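Local coordinates for Non-ribosomal peptide synthetase (Methanobrevibacter ruminantium, PDB 6VTJ), which probably carries a thioester-bound peptide on the phosphopantetheine arm of its carrier domain and releases it by NAD(P)H-dependent reduction in its reductase domain, at residues A[18-23]-A[76-81]; A[47-52]-A[66-71]; A[168-173]-A[188-193]; A[373-378]-A[463-468]. All coordinates share one frame; numbering follows the deposited sequence.

Contact 1 (A[18-23]-A[76-81]); sequences HEICAI and ALAKLL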
loop_
_atom_site.group_PDB
_atom_site.type_symbol
_atom_site.label_atom_id
_atom_site.label_comp_id
_atom_site.label_asym_id
_atom_site.label_seq_id
_atom_site.Cartn_x
_atom_site.Cartn_y
_atom_site.Cartn_z
ATOM N N HIS A 18 1.214 33.879 -13.463
ATOM C CA HIS A 18 1.818 34.722 -12.441
ATOM C C HIS A 18 1.352 34.320 -11.053
ATOM O O HIS A 18 2.160 34.252 -10.123
ATOM C CB HIS A 18 1.477 36.189 -12.700
ATOM C CG HIS A 18 2.405 36.860 -13.659
ATOM N ND1 HIS A 18 2.087 37.063 -14.986
ATOM C CD2 HIS A 18 3.656 37.350 -13.493
ATOM C CE1 HIS A 18 3.098 37.662 -15.592
ATOM N NE2 HIS A 18 4.061 37.851 -14.707
ATOM N N GLU A 19 0.046 34.056 -10.893
ATOM C CA GLU A 19 -0.482 33.666 -9.585
ATOM C C GLU A 19 0.113 32.342 -9.116
ATOM O O GLU A 19 0.468 32.188 -7.938
ATOM C CB GLU A 19 -2.010 33.557 -9.630
ATOM C CG GLU A 19 -2.742 34.873 -9.858
ATOM C CD GLU A 19 -4.246 34.702 -10.047
ATOM O OE1 GLU A 19 -4.740 33.554 -9.943
ATOM O OE2 GLU A 19 -4.938 35.717 -10.295
ATOM N N ILE A 20 0.227 31.369 -10.019
ATOM C CA ILE A 20 0.713 30.062 -9.575
ATOM C C ILE A 20 2.211 30.121 -9.278
ATOM O O ILE A 20 2.691 29.504 -8.316
ATOM C CB ILE A 20 0.349 28.971 -10.598
ATOM C CG1 ILE A 20 -1.175 28.809 -10.656
ATOM C CG2 ILE A 20 0.986 27.647 -10.220
ATOM C CD1 ILE A 20 -1.672 28.134 -11.936
ATOM N N CYS A 21 2.967 30.889 -10.065
ATOM C CA CYS A 21 4.367 31.120 -9.730
ATOM C C CYS A 21 4.508 31.776 -8.369
ATOM O O CYS A 21 5.384 31.397 -7.580
ATOM C CB CYS A 21 5.034 31.997 -10.785
ATOM S SG CYS A 21 5.383 31.157 -12.302
ATOM N N ALA A 22 3.667 32.777 -8.079
ATOM C CA ALA A 22 3.796 33.465 -6.798
ATOM C C ALA A 22 3.461 32.533 -5.648
ATOM O O ALA A 22 4.077 32.612 -4.577
ATOM C CB ALA A 22 2.898 34.701 -6.755
ATOM N N ILE A 23 2.482 31.647 -5.848
ATOM C CA ILE A 23 2.138 30.683 -4.806
ATOM C C ILE A 23 3.297 29.717 -4.561
ATOM O O ILE A 23 3.687 29.480 -3.411
ATOM C CB ILE A 23 0.842 29.941 -5.167
ATOM C CG1 ILE A 23 -0.339 30.914 -5.174
ATOM C CG2 ILE A 23 0.606 28.843 -4.177
ATOM C CD1 ILE A 23 -1.619 30.329 -5.695
ATOM N N ALA A 76 2.409 24.179 -16.742
ATOM C CA ALA A 76 1.516 23.030 -16.887
ATOM C C ALA A 76 0.280 23.161 -15.999
ATOM O O ALA A 76 -0.845 22.868 -16.433
ATOM C CB ALA A 76 2.277 21.747 -16.564
ATOM N N LEU A 77 0.465 23.616 -14.758
ATOM C CA LEU A 77 -0.670 23.773 -13.852
ATOM C C LEU A 77 -1.679 24.778 -14.390
ATOM O O LEU A 77 -2.888 24.624 -14.193
ATOM C CB LEU A 77 -0.181 24.205 -12.474
ATOM C CG LEU A 77 -0.067 23.109 -11.419
ATOM C CD1 LEU A 77 0.608 23.672 -10.173
ATOM C CD2 LEU A 77 -1.444 22.532 -11.083
ATOM N N ALA A 78 -1.200 25.815 -15.079
ATOM C CA ALA A 78 -2.100 26.812 -15.640
ATOM C C ALA A 78 -2.822 26.267 -16.865
ATOM O O ALA A 78 -4.024 26.502 -17.039
ATOM C CB ALA A 78 -1.321 28.080 -15.990
ATOM N N LYS A 79 -2.108 25.541 -17.727
ATOM C CA LYS A 79 -2.796 24.854 -18.819
ATOM C C LYS A 79 -3.928 23.987 -18.279
ATOM O O LYS A 79 -5.037 23.984 -18.830
ATOM C CB LYS A 79 -1.808 24.014 -19.630
ATOM C CG LYS A 79 -0.638 24.805 -20.215
ATOM C CD LYS A 79 -0.269 24.328 -21.609
ATOM C CE LYS A 79 -0.659 22.866 -21.810
ATOM N NZ LYS A 79 0.166 22.168 -22.844
ATOM N N LEU A 80 -3.677 23.280 -17.168
ATOM C CA LEU A 80 -4.714 22.451 -16.551
ATOM C C LEU A 80 -5.870 23.293 -16.027
ATOM O O LEU A 80 -7.038 23.013 -16.320
ATOM C CB LEU A 80 -4.122 21.610 -15.413
ATOM C CG LEU A 80 -5.143 21.010 -14.429
ATOM C CD1 LEU A 80 -6.009 19.932 -15.083
ATOM C CD2 LEU A 80 -4.483 20.478 -13.166
ATOM N N LEU A 81 -5.569 24.314 -15.221
ATOM C CA LEU A 81 -6.628 25.079 -14.575
ATOM C C LEU A 81 -7.411 25.940 -15.550
ATOM O O LEU A 81 -8.481 26.435 -15.188
ATOM C CB LEU A 81 -6.051 25.953 -13.465
ATOM C CG LEU A 81 -5.747 25.230 -12.156
ATOM C CD1 LEU A 81 -5.091 26.170 -11.157
ATOM C CD2 LEU A 81 -7.035 24.668 -11.582
#
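Ile20 reaches from helix 15-28 to Leu77, Ala78 and Leu81 of helix 74-82, joining the first and last helices of the four-helix bundle characteristic of peptide carrier domains. The two segments are strongly inclined, at 130° between their N-to-C directions, and their axes come no closer than 9.9 Å, a spacing bridged by this one branched side chain. The interaction is apolar, and the two arms of Ile20 share it. Its CG2 methyl meets Leu77 CD1 at 4.0 Å, the two side chains crossing at a slant. The longer arm leaves opposite the carbonyl carbon (chi1 -66°) and stays extended, which carries Ile20 CD1 to 4.0 Å from Leu81 CD1 and 4.1 Å from Ala78 CB. No hydrogen bond crosses between the segments; backbone bonds such as Leu81 N to Leu77 O run within each helix. At the edge of the bundle Glu19 OE1 is hydrogen-bonded to Tyr61 OH, and His18 ND1 to Thr14 O just before the helix. The apolar cluster continues into the other two helices: Ile20 also touches Leu56 of helix 46-58, and Leu77 touches Ile68 of helix 65-70. Beside the small Ala78 side chain the tip of Ile20 lies against the helix backbone, with Ile20 CD1 3.9 Å from Ala78 N.

Contact 2 (A[47-52]-A[66-71]); sequences LIASKL and DDIFRN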
loop_
_atom_site.group_PDB
_atom_site.type_symbol
_atom_site.label_atom_id
_atom_site.label_comp_id
_atom_site.label_asym_id
_atom_site.label_seq_id
_atom_site.Cartn_x
_atom_site.Cartn_y
_atom_site.Cartn_z
ATOM N N LEU A 47 4.599 16.479 0.955
ATOM C CA LEU A 47 3.751 17.082 1.976
ATOM C C LEU A 47 3.583 18.582 1.765
ATOM O O LEU A 47 2.532 19.132 2.108
ATOM C CB LEU A 47 4.310 16.790 3.368
ATOM C CG LEU A 47 4.256 15.301 3.748
ATOM C CD1 LEU A 47 4.725 15.067 5.176
ATOM C CD2 LEU A 47 2.851 14.733 3.529
ATOM N N ILE A 48 4.588 19.259 1.201
ATOM C CA ILE A 48 4.392 20.660 0.836
ATOM C C ILE A 48 3.428 20.768 -0.337
ATOM O O ILE A 48 2.752 21.793 -0.507
ATOM C CB ILE A 48 5.742 21.330 0.522
ATOM C CG1 ILE A 48 6.644 21.335 1.759
ATOM C CG2 ILE A 48 5.545 22.743 0.051
ATOM C CD1 ILE A 48 8.074 21.717 1.446
ATOM N N ALA A 49 3.346 19.724 -1.166
ATOM C CA ALA A 49 2.389 19.735 -2.264
ATOM C C ALA A 49 0.964 19.867 -1.752
ATOM O O ALA A 49 0.109 20.457 -2.427
ATOM C CB ALA A 49 2.540 18.471 -3.105
ATOM N N SER A 50 0.691 19.352 -0.550
ATOM C CA SER A 50 -0.655 19.479 -0.004
ATOM C C SER A 50 -0.934 20.917 0.408
ATOM O O SER A 50 -2.060 21.407 0.245
ATOM C CB SER A 50 -0.867 18.518 1.170
ATOM O OG SER A 50 -0.075 18.846 2.296
ATOM N N LYS A 51 0.081 21.616 0.925
ATOM C CA LYS A 51 -0.090 23.038 1.199
ATOM C C LYS A 51 -0.316 23.803 -0.091
ATOM O O LYS A 51 -1.153 24.712 -0.148
ATOM C CB LYS A 51 1.121 23.594 1.950
ATOM C CG LYS A 51 1.627 22.686 3.064
ATOM N N LEU A 52 0.422 23.444 -1.142
ATOM C CA LEU A 52 0.186 24.034 -2.453
ATOM C C LEU A 52 -1.273 23.874 -2.865
ATOM O O LEU A 52 -1.924 24.839 -3.293
ATOM C CB LEU A 52 1.114 23.399 -3.490
ATOM C CG LEU A 52 0.801 23.822 -4.922
ATOM C CD1 LEU A 52 0.977 25.310 -5.050
ATOM C CD2 LEU A 52 1.706 23.117 -5.889
ATOM N N ASP A 66 -3.329 14.854 -6.953
ATOM C CA ASP A 66 -2.560 14.226 -8.031
ATOM C C ASP A 66 -2.233 15.206 -9.152
ATOM O O ASP A 66 -1.322 14.939 -9.953
ATOM C CB ASP A 66 -3.292 12.993 -8.597
ATOM C CG ASP A 66 -4.606 13.333 -9.302
ATOM O OD1 ASP A 66 -4.637 14.229 -10.177
ATOM O OD2 ASP A 66 -5.623 12.671 -9.001
ATOM N N ASP A 67 -2.961 16.328 -9.221
ATOM C CA ASP A 67 -2.705 17.338 -10.241
ATOM C C ASP A 67 -1.276 17.859 -10.169
ATOM O O ASP A 67 -0.648 18.090 -11.206
ATOM C CB ASP A 67 -3.696 18.493 -10.093
ATOM C CG ASP A 67 -5.067 18.151 -10.624
ATOM O OD1 ASP A 67 -5.140 17.280 -11.511
ATOM O OD2 ASP A 67 -6.065 18.760 -10.172
ATOM N N ILE A 68 -0.737 18.051 -8.961
ATOM C CA ILE A 68 0.598 18.636 -8.881
ATOM C C ILE A 68 1.675 17.599 -9.188
ATOM O O ILE A 68 2.762 17.963 -9.669
ATOM C CB ILE A 68 0.793 19.341 -7.522
ATOM C CG1 ILE A 68 2.256 19.720 -7.273
ATOM C CG2 ILE A 68 0.236 18.531 -6.393
ATOM C CD1 ILE A 68 2.794 20.786 -8.232
ATOM N N PHE A 69 1.380 16.307 -8.988
ATOM C CA PHE A 69 2.303 15.259 -9.419
ATOM C C PHE A 69 2.282 15.073 -10.934
ATOM O O PHE A 69 3.320 14.753 -11.528
ATOM C CB PHE A 69 1.972 13.945 -8.710
ATOM C CG PHE A 69 2.325 13.952 -7.260
ATOM C CD1 PHE A 69 3.594 13.578 -6.843
ATOM C CD2 PHE A 69 1.404 14.374 -6.314
ATOM C CE1 PHE A 69 3.935 13.599 -5.503
ATOM C CE2 PHE A 69 1.737 14.409 -4.975
ATOM C CZ PHE A 69 3.006 14.017 -4.571
ATOM N N ARG A 70 1.126 15.267 -11.579
ATOM C CA ARG A 70 1.072 15.100 -13.031
ATOM C C ARG A 70 1.523 16.353 -13.779
ATOM O O ARG A 70 2.025 16.248 -14.903
ATOM C CB ARG A 70 -0.342 14.706 -13.477
ATOM N N ASN A 71 1.352 17.534 -13.187
ATOM C CA ASN A 71 1.713 18.807 -13.819
ATOM C C ASN A 71 2.598 19.570 -12.841
ATOM O O ASN A 71 2.093 20.274 -11.965
ATOM C CB ASN A 71 0.472 19.625 -14.186
ATOM C CG ASN A 71 -0.664 18.766 -14.717
ATOM O OD1 ASN A 71 -1.644 18.494 -14.017
ATOM N ND2 ASN A 71 -0.531 18.325 -15.959
#
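Ile68 of helix 65-70 packs against Ala49 and Leu52, one turn apart on helix 46-58, within the four-helix bundle of the carrier domain. Its two branches part ways. CG1 points opposite the backbone N (chi1 168°) and leads to Leu52, while CG2, wedged between backbone N and carbonyl carbon, meets Ala49 CB at 4.0 Å. The side chains of Leu52 and Ile68 meet at a slant, so that Leu52 CD2 rides on the longer arm: it is 3.7 Å from Ile68 CG1 and, tighter than ordinary van der Waals contact, 3.5 Å from Ile68 CD1. Phe39 touches both Ala49 and Ile68, and Leu77 of helix 74-82 touches Ile68, extending the cluster. Helix 46-58 also borders the phosphopantetheine pocket, where Leu47 touches the cofactor, and Phe69 on the partner helix meets the pocket residue Tyr65 edge-to-face. Ser50 points away from helix 65-70, and its side chain touches Gln431 and Ile434 of helix 431-435. Its hydroxyl is tied back into its own helix: Ser50 OG donates to Leu47 O at 2.6 Å, tilted 20° from the carbonyl plane, and Ser50 N donates to the same oxygen at 3.2 Å.

Contact 3 (A[168-173]-A[188-193]); sequences ERLIDV and SRIIPI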
loop_
_atom_site.group_PDB
_atom_site.type_symbol
_atom_site.label_atom_id
_atom_site.label_comp_id
_atom_site.label_asym_id
_atom_site.label_seq_id
_atom_site.Cartn_x
_atom_site.Cartn_y
_atom_site.Cartn_z
ATOM N N GLU A 168 22.828 -5.442 13.026
ATOM C CA GLU A 168 22.465 -4.532 14.106
ATOM C C GLU A 168 21.163 -3.795 13.795
ATOM O O GLU A 168 20.341 -3.575 14.689
ATOM C CB GLU A 168 23.610 -3.550 14.366
ATOM C CG GLU A 168 24.741 -4.131 15.236
ATOM N N ARG A 169 20.940 -3.446 12.523
ATOM C CA ARG A 169 19.704 -2.767 12.134
ATOM C C ARG A 169 18.480 -3.661 12.324
ATOM O O ARG A 169 17.448 -3.213 12.851
ATOM C CB ARG A 169 19.788 -2.306 10.678
ATOM C CG ARG A 169 18.564 -1.520 10.269
ATOM C CD ARG A 169 18.559 -1.097 8.820
ATOM N NE ARG A 169 17.293 -0.433 8.523
ATOM C CZ ARG A 169 16.748 -0.348 7.315
ATOM N NH1 ARG A 169 17.345 -0.897 6.264
ATOM N NH2 ARG A 169 15.593 0.284 7.164
ATOM N N LEU A 170 18.556 -4.915 11.857
ATOM C CA LEU A 170 17.446 -5.840 12.073
ATOM C C LEU A 170 17.189 -6.058 13.560
ATOM O O LEU A 170 16.032 -6.087 13.993
ATOM C CB LEU A 170 17.700 -7.176 11.380
ATOM C CG LEU A 170 16.533 -8.161 11.528
ATOM C CD1 LEU A 170 15.362 -7.744 10.637
ATOM C CD2 LEU A 170 16.969 -9.570 11.215
ATOM N N ILE A 171 18.253 -6.188 14.364
ATOM C CA ILE A 171 18.062 -6.379 15.802
ATOM C C ILE A 171 17.367 -5.170 16.421
ATOM O O ILE A 171 16.487 -5.307 17.288
ATOM C CB ILE A 171 19.411 -6.660 16.484
ATOM C CG1 ILE A 171 19.860 -8.084 16.170
ATOM C CG2 ILE A 171 19.285 -6.457 17.980
ATOM C CD1 ILE A 171 21.204 -8.451 16.751
ATOM N N ASP A 172 17.729 -3.972 15.968
ATOM C CA ASP A 172 17.127 -2.766 16.523
ATOM C C ASP A 172 15.650 -2.670 16.172
ATOM O O ASP A 172 14.831 -2.295 17.016
ATOM C CB ASP A 172 17.861 -1.523 16.021
ATOM C CG ASP A 172 17.315 -0.260 16.637
ATOM O OD1 ASP A 172 17.311 -0.166 17.883
ATOM O OD2 ASP A 172 16.842 0.617 15.889
ATOM N N VAL A 173 15.294 -2.994 14.929
ATOM C CA VAL A 173 13.884 -2.980 14.538
ATOM C C VAL A 173 13.100 -4.032 15.320
ATOM O O VAL A 173 11.972 -3.782 15.785
ATOM C CB VAL A 173 13.762 -3.196 13.020
ATOM C CG1 VAL A 173 12.287 -3.247 12.597
ATOM C CG2 VAL A 173 14.539 -2.129 12.275
ATOM N N SER A 188 21.124 -18.195 14.373
ATOM C CA SER A 188 20.644 -19.572 14.255
ATOM C C SER A 188 19.389 -19.623 13.397
ATOM O O SER A 188 19.467 -20.076 12.255
ATOM C CB SER A 188 20.429 -20.214 15.633
ATOM O OG SER A 188 19.606 -19.435 16.477
ATOM N N ARG A 189 18.234 -19.148 13.884
ATOM C CA ARG A 189 17.032 -19.157 13.047
ATOM C C ARG A 189 16.957 -17.948 12.121
ATOM O O ARG A 189 16.385 -18.056 11.031
ATOM C CB ARG A 189 15.752 -19.192 13.893
ATOM C CG ARG A 189 15.683 -20.208 15.034
ATOM C CD ARG A 189 14.712 -21.397 14.815
ATOM N NE ARG A 189 13.573 -21.183 13.908
ATOM C CZ ARG A 189 12.337 -20.817 14.274
ATOM N NH1 ARG A 189 12.024 -20.582 15.544
ATOM N NH2 ARG A 189 11.396 -20.684 13.345
ATOM N N ILE A 190 17.522 -16.802 12.516
ATOM C CA ILE A 190 17.408 -15.559 11.756
ATOM C C ILE A 190 18.756 -15.233 11.127
ATOM O O ILE A 190 19.743 -15.013 11.839
ATOM C CB ILE A 190 16.929 -14.399 12.639
ATOM C CG1 ILE A 190 15.621 -14.771 13.343
ATOM C CG2 ILE A 190 16.771 -13.133 11.812
ATOM C CD1 ILE A 190 15.171 -13.736 14.378
ATOM N N ILE A 191 18.788 -15.147 9.801
ATOM C CA ILE A 191 20.021 -14.855 9.071
ATOM C C ILE A 191 19.920 -13.492 8.390
ATOM O O ILE A 191 19.240 -13.360 7.367
ATOM C CB ILE A 191 20.337 -15.954 8.044
ATOM C CG1 ILE A 191 19.899 -17.315 8.573
ATOM C CG2 ILE A 191 21.827 -15.978 7.737
ATOM C CD1 ILE A 191 20.679 -17.749 9.799
ATOM N N PRO A 192 20.555 -12.455 8.931
ATOM C CA PRO A 192 20.596 -11.161 8.227
ATOM C C PRO A 192 21.484 -11.229 6.988
ATOM O O PRO A 192 22.612 -11.716 7.047
ATOM C CB PRO A 192 21.176 -10.204 9.279
ATOM C CG PRO A 192 20.941 -10.884 10.607
ATOM C CD PRO A 192 21.041 -12.357 10.319
ATOM N N ILE A 193 20.975 -10.713 5.868
ATOM C CA ILE A 193 21.695 -10.679 4.596
ATOM C C ILE A 193 21.722 -9.232 4.104
ATOM O O ILE A 193 20.665 -8.631 3.865
ATOM C CB ILE A 193 21.045 -11.592 3.536
ATOM C CG1 ILE A 193 20.894 -13.011 4.058
ATOM C CG2 ILE A 193 21.884 -11.618 2.271
ATOM C CD1 ILE A 193 22.188 -13.777 4.085
#
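Leu170 and Pro192 stand with their CA atoms 7.3 Å apart, where helix 166-177 lies over strand 190-194. The strand alternates: Ile190 and Pro192 present their side chains to the helix, while Ile191 between them points away. Leu170 reaches both. Its CG is turned opposite the backbone N (chi1 -178°), bringing the CD2 methyl over both strand residues. Leu170 CD2 sits 3.6 Å from Ile190 CG2, a close methyl-to-methyl meeting of side chains set at a slant, and 4.2 Å from Pro192 CG, at a corner of the pyrrolidine ring. Around this point the apolar layer continues with Leu143 of helix 137-149 and Leu158 of strand 154-158, both touching Leu170, and with Ile147, which touches Ile190. No hydrogen bond links helix and strand; the strand is held instead by its sheet partner, Arg189, Ile191 and Ile193 making backbone bonds to strand 154-158. Pro192, without an amide hydrogen, lies between the last two. The Arg189 guanidinium bonds to carbonyls at and after the end of helix 137-149, NE to Gly152 O and NH1 to Ile147 O. Strand 154-158, helix 166-177 and strand 190-194 form a beta-alpha-beta unit, with the helix packed on parallel strands, as in the Rossmann-type fold of NAD(P)-dependent reductases, consistent with the family of this domain.

Contact 4 (A[373-378]-A[463-468]); sequences ILALSK and HSLGFD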
loop_
_atom_site.group_PDB
_atom_site.type_symbol
_atom_site.label_atom_id
_atom_site.label_comp_id
_atom_site.label_asym_id
_atom_site.label_seq_id
_atom_site.Cartn_x
_atom_site.Cartn_y
_atom_site.Cartn_z
ATOM N N ILE A 373 -0.581 -14.698 5.816
ATOM C CA ILE A 373 0.399 -14.853 4.742
ATOM C C ILE A 373 1.133 -16.170 4.907
ATOM O O ILE A 373 1.313 -16.934 3.949
ATOM C CB ILE A 373 1.367 -13.660 4.721
ATOM C CG1 ILE A 373 0.679 -12.457 4.076
ATOM C CG2 ILE A 373 2.651 -14.005 3.977
ATOM C CD1 ILE A 373 1.323 -11.140 4.446
ATOM N N LEU A 374 1.542 -16.467 6.139
ATOM C CA LEU A 374 2.230 -17.724 6.384
ATOM C C LEU A 374 1.329 -18.920 6.103
ATOM O O LEU A 374 1.798 -19.942 5.593
ATOM C CB LEU A 374 2.750 -17.761 7.816
ATOM C CG LEU A 374 3.895 -16.788 8.056
ATOM C CD1 LEU A 374 4.494 -17.024 9.441
ATOM C CD2 LEU A 374 4.963 -16.914 6.971
ATOM N N ALA A 375 0.029 -18.820 6.416
ATOM C CA ALA A 375 -0.867 -19.950 6.141
ATOM C C ALA A 375 -1.093 -20.129 4.649
ATOM O O ALA A 375 -1.053 -21.251 4.134
ATOM C CB ALA A 375 -2.212 -19.766 6.857
ATOM N N LEU A 376 -1.367 -19.034 3.935
ATOM C CA LEU A 376 -1.661 -19.136 2.515
ATOM C C LEU A 376 -0.444 -19.562 1.711
ATOM O O LEU A 376 -0.609 -20.130 0.628
ATOM C CB LEU A 376 -2.223 -17.809 1.999
ATOM C CG LEU A 376 -3.565 -17.458 2.663
ATOM C CD1 LEU A 376 -3.989 -16.011 2.395
ATOM C CD2 LEU A 376 -4.668 -18.438 2.242
ATOM N N SER A 377 0.775 -19.336 2.225
ATOM C CA SER A 377 1.960 -19.766 1.490
ATOM C C SER A 377 2.047 -21.290 1.373
ATOM O O SER A 377 2.753 -21.785 0.490
ATOM C CB SER A 377 3.215 -19.197 2.160
ATOM O OG SER A 377 3.167 -17.760 2.182
ATOM N N LYS A 378 1.324 -22.040 2.215
ATOM C CA LYS A 378 1.354 -23.504 2.202
ATOM C C LYS A 378 0.239 -24.143 1.363
ATOM O O LYS A 378 0.161 -25.379 1.306
ATOM C CB LYS A 378 1.271 -24.051 3.635
ATOM C CG LYS A 378 2.290 -23.506 4.664
ATOM C CD LYS A 378 2.018 -24.196 6.020
ATOM C CE LYS A 378 2.887 -23.700 7.168
ATOM N NZ LYS A 378 2.409 -22.387 7.664
ATOM N N HIS A 463 -10.271 -20.292 6.528
ATOM C CA HIS A 463 -10.983 -20.973 7.592
ATOM C C HIS A 463 -10.652 -22.459 7.583
ATOM O O HIS A 463 -10.389 -23.055 8.638
ATOM C CB HIS A 463 -12.478 -20.760 7.466
ATOM C CG HIS A 463 -13.252 -21.537 8.475
ATOM N ND1 HIS A 463 -13.482 -21.070 9.752
ATOM C CD2 HIS A 463 -13.799 -22.776 8.418
ATOM C CE1 HIS A 463 -14.167 -21.977 10.429
ATOM N NE2 HIS A 463 -14.367 -23.023 9.645
ATOM N N SER A 464 -10.588 -23.053 6.392
ATOM C CA SER A 464 -10.203 -24.454 6.310
ATOM C C SER A 464 -8.824 -24.666 6.914
ATOM O O SER A 464 -8.568 -25.707 7.523
ATOM C CB SER A 464 -10.279 -24.917 4.856
ATOM O OG SER A 464 -9.488 -26.064 4.641
ATOM N N LEU A 465 -7.961 -23.655 6.847
ATOM C CA LEU A 465 -6.609 -23.726 7.380
ATOM C C LEU A 465 -6.530 -23.378 8.860
ATOM O O LEU A 465 -5.431 -23.363 9.420
ATOM C CB LEU A 465 -5.684 -22.796 6.577
ATOM C CG LEU A 465 -5.459 -23.252 5.139
ATOM C CD1 LEU A 465 -4.691 -22.179 4.304
ATOM C CD2 LEU A 465 -4.739 -24.624 5.099
ATOM N N GLY A 466 -7.663 -23.122 9.507
ATOM C CA GLY A 466 -7.685 -22.812 10.923
ATOM C C GLY A 466 -7.633 -21.342 11.267
ATOM O O GLY A 466 -7.410 -21.003 12.438
ATOM N N PHE A 467 -7.861 -20.457 10.300
ATOM C CA PHE A 467 -7.696 -19.018 10.479
ATOM C C PHE A 467 -9.047 -18.340 10.283
ATOM O O PHE A 467 -9.666 -18.482 9.220
ATOM C CB PHE A 467 -6.655 -18.481 9.487
ATOM C CG PHE A 467 -6.466 -16.988 9.530
ATOM C CD1 PHE A 467 -7.443 -16.130 9.053
ATOM C CD2 PHE A 467 -5.286 -16.444 10.024
ATOM C CE1 PHE A 467 -7.270 -14.759 9.103
ATOM C CE2 PHE A 467 -5.105 -15.060 10.077
ATOM C CZ PHE A 467 -6.095 -14.220 9.619
ATOM N N ASP A 468 -9.493 -17.593 11.293
ATOM C CA ASP A 468 -10.617 -16.673 11.169
ATOM C C ASP A 468 -10.128 -15.268 11.516
ATOM O O ASP A 468 -9.227 -15.102 12.349
ATOM C CB ASP A 468 -11.788 -17.054 12.098
ATOM C CG ASP A 468 -12.673 -18.167 11.537
ATOM O OD1 ASP A 468 -12.339 -18.752 10.508
ATOM O OD2 ASP A 468 -13.741 -18.455 12.131
#
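Leu465 meets Ala375 through an extended side chain: Leu465 CG lies opposite the carbonyl carbon (chi1 -68°) and its second torsion is trans, so CD1 is thrust toward the C-terminal part of helix 366-376. There Leu465 CD1 rests 3.8 Å from Ala375 O and 4.3 Å from Ala375 CB, a methyl laid against the helix backbone. Leu376 comes second, its CD2 at 4.3 Å from Leu465 CD1. Several polar side chains bond back within their own segment. Ile373 O is gripped twice by one residue, with Ser377 OG at 2.7 Å and Ser377 N arriving from opposite faces of the carbonyl plane. Lys378 curls back, NZ standing above the carbonyl plane of Leu374 at 3.3 Å from its O; the same ammonium makes a salt bridge with Glu150. In the partner segment, helix 456-464 ends in a Schellman motif at Gly466, whose positive phi of 93° turns the chain away. Across that turn His463 ND1 donates an almost straight bond to Asp468 OD1 (2.7 Å, 167°), which lies in the imidazole plane and accepts with its syn lone pair. The contact lies at the meeting of several helices: Leu376 also packs on Ile461 and Leu462 of helix 456-464, Leu465 touches Phe118 of helix 115-120, and Ile373 turns to Leu138 and Ile142 of helix 137-149.

Contacts 1 and 2 belong to one carrier bundle, with centres 12 Å apart; contact 2 is nested inside the chain loop closed by contact 1, and Ile23 CG2 touches Leu52 CD1 at 3.7 Å between them. Contacts 1, 2 and 3 are buried and purely apolar across their interfaces, but the first two join helix to helix whereas contact 3 seats a helix on a strand of the reductase sheet. Contact 4 is partly buried, and polar bonds that shape helix ends flank its small apolar meeting. Contact 2 alone of the four includes a residue of the phosphopantetheine pocket. Contacts 3 and 4, with nearest atoms about 9 Å apart, both border helix 137-149.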